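PDB 5UJU: NAD-dependent aldehyde dehydrogenase from Burkholderia multivorans, which probably oxidises aldehydes to carboxylic acids with NAD+ as the electron acceptor, as other members of the aldehyde dehydrogenase family do. Local coordinates for residues A285-T299 and W304-K318. Sequence-based numbering, arbitrary orientation. Where two conformers were deposited one is given.
Sequences ALRPEIKLIDFTGST and WLERHAHQAQVYTEK
The Trp-304 ring meets Ala-285 CB at its edge, near the ring plane, and Leu-286 CD2 packs 3.8 Å from CH2 of the indole. His-308 ND1 lies over the rim of one indole face and bonds to Trp-304 O. The Tyr-315 ring has Ile-293 O at its edge. It runs alongside Asp-294, with carboxylate and ring planes only 10° apart, and Asp-294 OD1 is 3.4 Å from Tyr-315 CB. Arg-553 serves both: it forms a salt bridge with Asp-294 and a cation-pi contact with Tyr-315. Tyr-315 OH bonds to Gln-313 OE1 in the carbonyl plane, on a lone pair of OE1, while Gln-313 NE2 donates to Asn-552 O.

Strands 290-296 and 313-317 are parallel neighbours, joined by helix 299-308 in a beta-alpha-beta crossover. Its two strands belong to the sheet that also holds strand 191-211, as in the Rossmann-like NAD-binding domain of aldehyde dehydrogenases. Six backbone bonds form the ladder, the first from Gln-313 N to Lys-291 O and the last from Gly-297 N to Glu-317 O.

The helix covers the sheet face that carries Ile-293 and Phe-295. A chi1 of 165° sets the Phe-295 ring beside its own carbonyl carbon, where its CD1 side lies near Glu-317 O and its CD2 side meets Leu-305. Leu-305 CD1 approaches the ring obliquely, 3.6 Å from Phe-295 CD2. The other branch, Leu-305 CD2, is tight against Ala-285 CB at 3.5 Å. Ile-293 CD1 rests on Ala-309 CB.

Gln-311, in the turn after the helix, reaches toward residues 285-290, its chain bent at chi2 (-69°). Its NE2 donates to Ala-285 O at 2.8 Å and to Ile-290 O at 3.0 Å, the first nearly in the amide plane. These two bonds fix the rotation of the amide. One water joins Gln-311 OE1 to Leu-286 O, and a second links Gln-311 O to Lys-291 NZ.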
ATOM      1  N   ALA A 285      -0.621  -5.098 -19.462  1.00 31.68           N
ATOM      2  CA  ALA A 285      -0.950  -4.631 -18.123  1.00 21.32           C
ATOM      3  C   ALA A 285      -2.061  -5.442 -17.479  1.00 28.45           C
ATOM      4  O   ALA A 285      -2.140  -5.484 -16.245  1.00 29.59           O
ATOM      5  CB  ALA A 285      -1.348  -3.154 -18.161  1.00 25.39           C
ATOM      6  N   LEU A 286      -2.913  -6.096 -18.277  1.00 25.67           N
ATOM      7  CA  LEU A 286      -4.012  -6.889 -17.748  1.00 27.38           C
ATOM      8  C   LEU A 286      -3.658  -8.371 -17.552  1.00 32.46           C
ATOM      9  O   LEU A 286      -4.507  -9.132 -17.074  1.00 29.22           O
ATOM     10  CB  LEU A 286      -5.230  -6.782 -18.682  1.00 29.20           C
ATOM     11  CG  LEU A 286      -5.845  -5.383 -18.874  1.00 30.53           C
ATOM     12  CD1 LEU A 286      -7.188  -5.444 -19.575  1.00 29.20           C
ATOM     13  CD2 LEU A 286      -5.995  -4.689 -17.539  1.00 25.93           C
ATOM     14  N   ARG A 287      -2.440  -8.809 -17.887  1.00 26.85           N
ATOM     15  CA  ARG A 287      -2.120 -10.238 -17.738  1.00 33.05           C
ATOM     16  C   ARG A 287      -2.129 -10.639 -16.266  1.00 31.14           C
ATOM     17  O   ARG A 287      -1.634  -9.894 -15.416  1.00 26.49           O
ATOM     18  CB  ARG A 287      -0.754 -10.580 -18.343  1.00 26.19           C
ATOM     19  CG  ARG A 287      -0.721 -10.573 -19.857  1.00 33.21           C
ATOM     20  CD  ARG A 287      -1.414 -11.823 -20.389  1.00 39.37           C
ATOM     21  NE  ARG A 287      -0.669 -13.045 -20.043  1.00 38.48           N
ATOM     22  CZ  ARG A 287       0.226 -13.632 -20.842  1.00 44.41           C
ATOM     23  NH1 ARG A 287       0.496 -13.106 -22.031  1.00 42.83           N
ATOM     24  NH2 ARG A 287       0.857 -14.744 -20.456  1.00 42.33           N
ATOM     25  N   PRO A 288      -2.676 -11.809 -15.933  1.00 28.57           N
ATOM     26  CA  PRO A 288      -2.711 -12.216 -14.521  1.00 25.15           C
ATOM     27  C   PRO A 288      -1.337 -12.353 -13.910  1.00 24.15           C
ATOM     28  O   PRO A 288      -1.213 -12.228 -12.683  1.00 25.32           O
ATOM     29  CB  PRO A 288      -3.463 -13.559 -14.544  1.00 32.58           C
ATOM     30  CG  PRO A 288      -3.542 -13.965 -15.974  1.00 36.11           C
ATOM     31  CD  PRO A 288      -3.474 -12.696 -16.788  1.00 33.19           C
ATOM     32  N   GLU A 289      -0.298 -12.584 -14.722  1.00 23.45           N
ATOM     33  CA  GLU A 289       1.058 -12.714 -14.195  1.00 23.82           C
ATOM     34  C   GLU A 289       1.654 -11.382 -13.771  1.00 28.34           C
ATOM     35  O   GLU A 289       2.596 -11.361 -12.974  1.00 26.26           O
ATOM     36  CB  GLU A 289       1.983 -13.353 -15.241  1.00 30.25           C
ATOM     37  CG  GLU A 289       1.593 -14.775 -15.696  1.00 32.18           C
ATOM     38  CD  GLU A 289       0.681 -14.791 -16.928  1.00 36.90           C
ATOM     39  OE1 GLU A 289       0.051 -13.759 -17.259  1.00 34.72           O
ATOM     40  OE2 GLU A 289       0.620 -15.838 -17.591  1.00 36.70           O
ATOM     41  N   ILE A 290       1.130 -10.266 -14.270  1.00 26.70           N
ATOM     42  CA  ILE A 290       1.676  -8.959 -13.926  1.00 20.17           C
ATOM     43  C   ILE A 290       1.037  -8.538 -12.602  1.00 24.10           C
ATOM     44  O   ILE A 290      -0.168  -8.283 -12.533  1.00 24.60           O
ATOM     45  CB  ILE A 290       1.414  -7.942 -15.042  1.00 29.12           C
ATOM     46  CG1 ILE A 290       2.089  -8.418 -16.332  1.00 23.62           C
ATOM     47  CG2 ILE A 290       1.891  -6.527 -14.641  1.00 25.73           C
ATOM     48  CD1 ILE A 290       3.610  -8.510 -16.212  1.00 22.04           C
ATOM     49  N   LYS A 291       1.839  -8.503 -11.538  1.00 22.19           N
ATOM     50  CA  LYS A 291       1.335  -8.231 -10.198  1.00 24.32           C
ATOM     51  C   LYS A 291       1.657  -6.834  -9.704  1.00 29.87           C
ATOM     52  O   LYS A 291       1.038  -6.380  -8.733  1.00 28.18           O
ATOM     53  CB  LYS A 291       1.914  -9.239  -9.191  1.00 23.12           C
ATOM     54  CG  LYS A 291       1.567 -10.685  -9.502  1.00 27.84           C
ATOM     55  CD  LYS A 291       0.078 -10.876  -9.418  1.00 34.53           C
ATOM     56  CE  LYS A 291      -0.261 -12.349  -9.436  1.00 44.48           C
ATOM     57  NZ  LYS A 291      -1.724 -12.528  -9.574  1.00 56.93           N
ATOM     58  N   LEU A 292       2.623  -6.168 -10.322  1.00 25.18           N
ATOM     59  CA  LEU A 292       3.027  -4.818  -9.959  1.00 28.22           C
ATOM     60  C   LEU A 292       3.193  -4.023 -11.247  1.00 30.06           C
ATOM     61  O   LEU A 292       3.681  -4.560 -12.247  1.00 25.51           O
ATOM     62  CB  LEU A 292       4.343  -4.819  -9.160  1.00 22.10           C
ATOM     63  CG  LEU A 292       4.486  -5.757  -7.946  1.00 33.38           C
ATOM     64  CD1 LEU A 292       5.860  -5.737  -7.339  1.00 28.74           C
ATOM     65  CD2 LEU A 292       3.495  -5.373  -6.884  1.00 49.37           C
ATOM     66  N   ILE A 293       2.773  -2.760 -11.238  1.00 22.63           N
ATOM     67  CA  ILE A 293       2.977  -1.869 -12.383  1.00 22.23           C
ATOM     68  C   ILE A 293       3.452  -0.524 -11.859  1.00 25.46           C
ATOM     69  O   ILE A 293       2.805   0.056 -10.979  1.00 24.33           O
ATOM     70  CB  ILE A 293       1.691  -1.681 -13.213  1.00 23.75           C
ATOM     71  CG1 ILE A 293       1.160  -3.021 -13.737  1.00 24.40           C
ATOM     72  CG2 ILE A 293       1.924  -0.654 -14.364  1.00 20.99           C
ATOM     73  CD1 ILE A 293      -0.187  -2.908 -14.466  1.00 26.65           C
ATOM     74  N   ASP A 294       4.572  -0.028 -12.392  1.00 25.20           N
ATOM     75  CA  ASP A 294       5.057   1.326 -12.120  1.00 30.17           C
ATOM     76  C   ASP A 294       5.033   2.123 -13.416  1.00 31.41           C
ATOM     77  O   ASP A 294       5.691   1.748 -14.391  1.00 26.76           O
ATOM     78  CB  ASP A 294       6.473   1.313 -11.521  1.00 25.22           C
ATOM     79  CG  ASP A 294       6.494   0.824 -10.071  1.00 26.43           C
ATOM     80  OD1 ASP A 294       6.455   1.652  -9.130  1.00 25.65           O
ATOM     81  OD2 ASP A 294       6.508  -0.399  -9.859  1.00 28.27           O
ATOM     82  N   PHE A 295       4.281   3.228 -13.421  1.00 23.39           N
ATOM     83  CA  PHE A 295       4.000   3.968 -14.643  1.00 22.75           C
ATOM     84  C   PHE A 295       4.298   5.450 -14.466  1.00 30.60           C
ATOM     85  O   PHE A 295       3.921   6.050 -13.452  1.00 32.94           O
ATOM     86  CB  PHE A 295       2.537   3.774 -15.052  1.00 23.92           C
ATOM     87  CG  PHE A 295       2.042   4.768 -16.084  1.00 29.36           C
ATOM     88  CD1 PHE A 295       1.478   5.978 -15.696  1.00 32.64           C
ATOM     89  CD2 PHE A 295       2.115   4.478 -17.437  1.00 31.53           C
ATOM     90  CE1 PHE A 295       1.003   6.883 -16.643  1.00 32.10           C
ATOM     91  CE2 PHE A 295       1.642   5.374 -18.391  1.00 33.40           C
ATOM     92  CZ  PHE A 295       1.082   6.579 -17.993  1.00 27.78           C
ATOM     93  N   THR A 296       4.932   6.041 -15.485  1.00 32.36           N
ATOM     94  CA  THR A 296       5.079   7.490 -15.605  1.00 36.89           C
ATOM     95  C   THR A 296       4.536   7.935 -16.955  1.00 30.76           C
ATOM     96  O   THR A 296       4.956   7.412 -17.992  1.00 34.02           O
ATOM     97  CB  THR A 296       6.548   7.926 -15.484  1.00 42.31           C
ATOM     98  OG1 THR A 296       7.089   7.483 -14.241  1.00 50.50           O
ATOM     99  CG2 THR A 296       6.650   9.445 -15.550  1.00 44.76           C
ATOM    100  N   GLY A 297       3.605   8.884 -16.955  1.00 32.39           N
ATOM    101  CA  GLY A 297       3.060   9.346 -18.224  1.00 36.60           C
ATOM    102  C   GLY A 297       1.791  10.144 -18.036  1.00 38.71           C
ATOM    103  O   GLY A 297       1.613  10.822 -17.021  1.00 39.93           O
ATOM    104  N   SER A 298       0.904  10.045 -19.024  1.00 34.25           N
ATOM    105  CA  SER A 298      -0.299  10.868 -19.033  1.00 43.22           C
ATOM    106  C   SER A 298      -1.253  10.468 -17.916  1.00 41.84           C
ATOM    107  O   SER A 298      -1.262   9.323 -17.443  1.00 32.89           O
ATOM    108  CB  SER A 298      -1.034  10.772 -20.375  1.00 46.51           C
ATOM    109  OG  SER A 298      -1.733   9.546 -20.500  1.00 42.94           O
ATOM    110  N   THR A 299      -2.077  11.437 -17.516  1.00 32.43           N
ATOM    111  CA  THR A 299      -3.113  11.190 -16.523  1.00 38.89           C
ATOM    112  C   THR A 299      -4.104  10.147 -17.014  1.00 41.96           C
ATOM    113  O   THR A 299      -4.536   9.281 -16.245  1.00 40.00           O
ATOM    114  CB  THR A 299      -3.828  12.502 -16.185  1.00 39.70           C
ATOM    115  OG1 THR A 299      -2.913  13.371 -15.513  1.00 43.51           O
ATOM    116  CG2 THR A 299      -5.032  12.251 -15.287  1.00 38.42           C
ATOM    117  N   TRP A 304      -6.158   4.863 -16.395  1.00 32.62           N
ATOM    118  CA  TRP A 304      -6.635   3.606 -16.962  1.00 36.44           C
ATOM    119  C   TRP A 304      -6.040   2.417 -16.215  1.00 28.02           C
ATOM    120  O   TRP A 304      -6.761   1.487 -15.841  1.00 30.33           O
ATOM    121  CB  TRP A 304      -6.296   3.543 -18.456  1.00 31.57           C
ATOM    122  CG  TRP A 304      -6.910   2.382 -19.175  1.00 31.28           C
ATOM    123  CD1 TRP A 304      -8.092   2.367 -19.855  1.00 35.21           C
ATOM    124  CD2 TRP A 304      -6.377   1.055 -19.269  1.00 30.85           C
ATOM    125  NE1 TRP A 304      -8.324   1.118 -20.372  1.00 33.31           N
ATOM    126  CE2 TRP A 304      -7.289   0.291 -20.023  1.00 35.78           C
ATOM    127  CE3 TRP A 304      -5.216   0.443 -18.790  1.00 32.98           C
ATOM    128  CZ2 TRP A 304      -7.081  -1.057 -20.307  1.00 34.95           C
ATOM    129  CZ3 TRP A 304      -5.007  -0.904 -19.078  1.00 39.07           C
ATOM    130  CH2 TRP A 304      -5.938  -1.635 -19.829  1.00 33.89           C
ATOM    131  N   LEU A 305      -4.727   2.455 -15.949  1.00 31.47           N
ATOM    132  CA  LEU A 305      -4.056   1.350 -15.259  1.00 30.80           C
ATOM    133  C   LEU A 305      -4.584   1.163 -13.840  1.00 33.03           C
ATOM    134  O   LEU A 305      -4.803   0.032 -13.391  1.00 39.04           O
ATOM    135  CB  LEU A 305      -2.547   1.595 -15.227  1.00 30.11           C
ATOM    136  CG  LEU A 305      -1.836   1.557 -16.570  1.00 28.69           C
ATOM    137  CD1 LEU A 305      -0.496   2.208 -16.443  1.00 29.63           C
ATOM    138  CD2 LEU A 305      -1.655   0.108 -17.000  1.00 23.57           C
ATOM    139  N   GLU A 306      -4.742   2.260 -13.099  1.00 28.77           N
ATOM    140  CA  GLU A 306      -5.239   2.161 -11.730  1.00 35.95           C
ATOM    141  C   GLU A 306      -6.610   1.498 -11.689  1.00 37.79           C
ATOM    142  O   GLU A 306      -6.907   0.715 -10.779  1.00 42.90           O
ATOM    143  CB  GLU A 306      -5.318   3.548 -11.089  1.00 34.24           C
ATOM    144  CG  GLU A 306      -3.991   4.274 -10.982  1.00 34.16           C
ATOM    145  CD  GLU A 306      -4.194   5.733 -10.647  1.00 37.32           C
ATOM    146  OE1 GLU A 306      -5.350   6.103 -10.378  1.00 44.63           O
ATOM    147  OE2 GLU A 306      -3.221   6.509 -10.666  1.00 37.63           O
ATOM    148  N   ARG A 307      -7.448   1.789 -12.674  1.00 34.91           N
ATOM    149  CA  ARG A 307      -8.820   1.305 -12.664  0.57 38.51           C
ATOM    150  C   ARG A 307      -8.975  -0.079 -13.276  1.00 41.82           C
ATOM    151  O   ARG A 307      -9.839  -0.851 -12.837  1.00 45.83           O
ATOM    152  CB  ARG A 307      -9.714   2.302 -13.399  0.57 42.48           C
ATOM    153  CG  ARG A 307      -9.800   3.636 -12.691  0.57 48.09           C
ATOM    154  CD  ARG A 307     -10.476   4.693 -13.541  0.57 51.97           C
ATOM    155  NE  ARG A 307     -10.533   5.970 -12.837  0.57 53.79           N
ATOM    156  CZ  ARG A 307     -11.654   6.554 -12.432  0.57 55.48           C
ATOM    157  NH1 ARG A 307     -12.829   5.984 -12.670  0.57 53.19           N
ATOM    158  NH2 ARG A 307     -11.596   7.715 -11.792  0.57 55.23           N
ATOM    159  N   HIS A 308      -8.157  -0.427 -14.267  1.00 34.92           N
ATOM    160  CA  HIS A 308      -8.426  -1.632 -15.039  1.00 36.84           C
ATOM    161  C   HIS A 308      -7.482  -2.789 -14.764  1.00 33.99           C
ATOM    162  O   HIS A 308      -7.903  -3.936 -14.890  1.00 32.45           O
ATOM    163  CB  HIS A 308      -8.432  -1.289 -16.533  1.00 37.34           C
ATOM    164  CG  HIS A 308      -9.555  -0.374 -16.889  1.00 47.82           C
ATOM    165  ND1 HIS A 308      -9.398   0.993 -16.972  1.00 48.44           N
ATOM    166  CD2 HIS A 308     -10.873  -0.615 -17.078  1.00 52.29           C
ATOM    167  CE1 HIS A 308     -10.563   1.549 -17.253  1.00 51.14           C
ATOM    168  NE2 HIS A 308     -11.475   0.596 -17.309  1.00 53.35           N
ATOM    169  N   ALA A 309      -6.237  -2.527 -14.367  1.00 26.32           N
ATOM    170  CA  ALA A 309      -5.309  -3.599 -13.991  1.00 24.84           C
ATOM    171  C   ALA A 309      -5.567  -3.956 -12.525  1.00 29.01           C
ATOM    172  O   ALA A 309      -4.752  -3.729 -11.631  1.00 27.56           O
ATOM    173  CB  ALA A 309      -3.872  -3.168 -14.221  1.00 21.00           C
ATOM    174  N   HIS A 310      -6.760  -4.507 -12.288  1.00 24.67           N
ATOM    175  CA  HIS A 310      -7.203  -4.767 -10.927  1.00 29.04           C
ATOM    176  C   HIS A 310      -6.411  -5.885 -10.275  1.00 29.46           C
ATOM    177  O   HIS A 310      -6.489  -6.040  -9.053  1.00 25.55           O
ATOM    178  CB  HIS A 310      -8.707  -5.073 -10.906  1.00 28.83           C
ATOM    179  CG  HIS A 310      -9.118  -6.171 -11.835  1.00 44.30           C
ATOM    180  ND1 HIS A 310      -8.779  -7.491 -11.625  1.00 47.15           N
ATOM    181  CD2 HIS A 310      -9.845  -6.147 -12.978  1.00 47.27           C
ATOM    182  CE1 HIS A 310      -9.270  -8.233 -12.602  1.00 47.13           C
ATOM    183  NE2 HIS A 310      -9.923  -7.442 -13.434  1.00 49.08           N
ATOM    184  N   GLN A 311      -5.686  -6.690 -11.066  1.00 26.09           N
ATOM    185  CA  GLN A 311      -4.889  -7.778 -10.518  1.00 28.36           C
ATOM    186  C   GLN A 311      -3.520  -7.314 -10.030  1.00 30.86           C
ATOM    187  O   GLN A 311      -2.794  -8.104  -9.423  1.00 31.48           O
ATOM    188  CB  GLN A 311      -4.727  -8.889 -11.568  1.00 23.39           C
ATOM    189  CG  GLN A 311      -3.524  -8.719 -12.486  1.00 23.76           C
ATOM    190  CD  GLN A 311      -3.637  -7.562 -13.465  1.00 28.51           C
ATOM    191  OE1 GLN A 311      -4.708  -6.970 -13.659  1.00 32.44           O
ATOM    192  NE2 GLN A 311      -2.509  -7.201 -14.059  1.00 27.49           N
ATOM    193  N   ALA A 312      -3.152  -6.060 -10.265  1.00 23.96           N
ATOM    194  CA  ALA A 312      -1.828  -5.575  -9.925  1.00 19.79           C
ATOM    195  C   ALA A 312      -1.926  -4.437  -8.921  1.00 31.00           C
ATOM    196  O   ALA A 312      -2.965  -3.782  -8.793  1.00 29.16           O
ATOM    197  CB  ALA A 312      -1.084  -5.091 -11.171  1.00 21.09           C
ATOM    198  N   GLN A 313      -0.826  -4.224  -8.201  1.00 29.89           N
ATOM    199  CA  GLN A 313      -0.592  -2.979  -7.474  1.00 33.14           C
ATOM    200  C   GLN A 313      -0.005  -1.970  -8.443  1.00 27.57           C
ATOM    201  O   GLN A 313       1.043  -2.229  -9.045  1.00 27.49           O
ATOM    202  CB  GLN A 313       0.390  -3.191  -6.339  1.00 36.46           C
ATOM    203  CG  GLN A 313      -0.065  -4.117  -5.300  1.00 51.36           C
ATOM    204  CD  GLN A 313       1.124  -4.668  -4.578  1.00 63.98           C
ATOM    205  OE1 GLN A 313       2.138  -3.987  -4.414  1.00 66.34           O
ATOM    206  NE2 GLN A 313       1.048  -5.923  -4.211  1.00 65.70           N
ATOM    207  N   VAL A 314      -0.678  -0.834  -8.613  1.00 23.23           N
ATOM    208  CA  VAL A 314      -0.334   0.149  -9.632  1.00 24.78           C
ATOM    209  C   VAL A 314       0.185   1.417  -8.960  1.00 31.08           C
ATOM    210  O   VAL A 314      -0.493   1.998  -8.102  1.00 26.85           O
ATOM    211  CB  VAL A 314      -1.540   0.451 -10.533  1.00 30.98           C
ATOM    212  CG1 VAL A 314      -1.149   1.414 -11.643  1.00 29.24           C
ATOM    213  CG2 VAL A 314      -2.068  -0.837 -11.123  1.00 34.85           C
ATOM    214  N   TYR A 315       1.385   1.842  -9.355  1.00 25.84           N
ATOM    215  CA  TYR A 315       2.007   3.074  -8.883  1.00 25.18           C
ATOM    216  C   TYR A 315       2.166   4.005 -10.070  1.00 28.93           C
ATOM    217  O   TYR A 315       2.751   3.618 -11.083  1.00 24.90           O
ATOM    218  CB  TYR A 315       3.364   2.788  -8.248  1.00 25.15           C
ATOM    219  CG  TYR A 315       3.298   1.689  -7.211  1.00 22.61           C
ATOM    220  CD1 TYR A 315       3.053   1.991  -5.875  1.00 25.53           C
ATOM    221  CD2 TYR A 315       3.473   0.354  -7.566  1.00 25.60           C
ATOM    222  CE1 TYR A 315       2.986   1.009  -4.916  1.00 30.33           C
ATOM    223  CE2 TYR A 315       3.399  -0.652  -6.613  1.00 27.25           C
ATOM    224  CZ  TYR A 315       3.150  -0.315  -5.287  1.00 33.33           C
ATOM    225  OH  TYR A 315       3.084  -1.283  -4.318  1.00 31.76           O
ATOM    226  N   THR A 316       1.636   5.224  -9.958  1.00 26.90           N
ATOM    227  CA  THR A 316       1.555   6.100 -11.117  1.00 27.22           C
ATOM    228  C   THR A 316       2.150   7.459 -10.800  1.00 30.48           C
ATOM    229  O   THR A 316       2.035   7.949  -9.668  1.00 27.71           O
ATOM    230  CB  THR A 316       0.108   6.299 -11.607  1.00 27.91           C
ATOM    231  OG1 THR A 316      -0.696   6.824 -10.539  1.00 32.12           O
ATOM    232  CG2 THR A 316      -0.500   4.985 -12.115  1.00 31.03           C
ATOM    233  N   GLU A 317       2.808   8.027 -11.817  1.00 36.10           N
ATOM    234  CA  GLU A 317       3.177   9.440 -11.918  1.00 44.56           C
ATOM    235  C   GLU A 317       2.465   9.998 -13.140  1.00 40.35           C
ATOM    236  O   GLU A 317       2.677   9.507 -14.255  1.00 37.28           O
ATOM    237  CB  GLU A 317       4.685   9.630 -12.084  1.00 55.99           C
ATOM    238  CG  GLU A 317       5.562   9.069 -10.984  1.00 65.20           C
ATOM    239  CD  GLU A 317       5.716  10.051  -9.843  1.00 68.72           C
ATOM    240  OE1 GLU A 317       5.507  11.260 -10.087  1.00 69.92           O
ATOM    241  OE2 GLU A 317       6.070   9.628  -8.721  1.00 66.77           O
ATOM    242  N   LYS A 318       1.630  11.015 -12.936  1.00 29.81           N
ATOM    243  CA  LYS A 318       0.778  11.556 -13.988  1.00 34.89           C
ATOM    244  C   LYS A 318       1.030  13.065 -14.115  1.00 36.89           C
ATOM    245  O   LYS A 318       1.998  13.601 -13.578  1.00 46.39           O
ATOM    246  CB  LYS A 318      -0.689  11.205 -13.698  1.00 31.83           C
ATOM    247  CG  LYS A 318      -0.935   9.669 -13.579  1.00 34.32           C
ATOM    248  CD  LYS A 318      -2.262   9.326 -12.887  1.00 30.04           C
ATOM    249  CE  LYS A 318      -2.222   9.572 -11.387  1.00 32.29           C
ATOM    250  NZ  LYS A 318      -3.475   9.082 -10.733  1.00 31.33           N
TER
HETATM  251  O   HOH W   1      -6.450  -8.374 -15.318  1.00 30.95           O
HETATM  252  O   HOH W   2      -3.213 -10.414  -8.516  1.00 43.70           O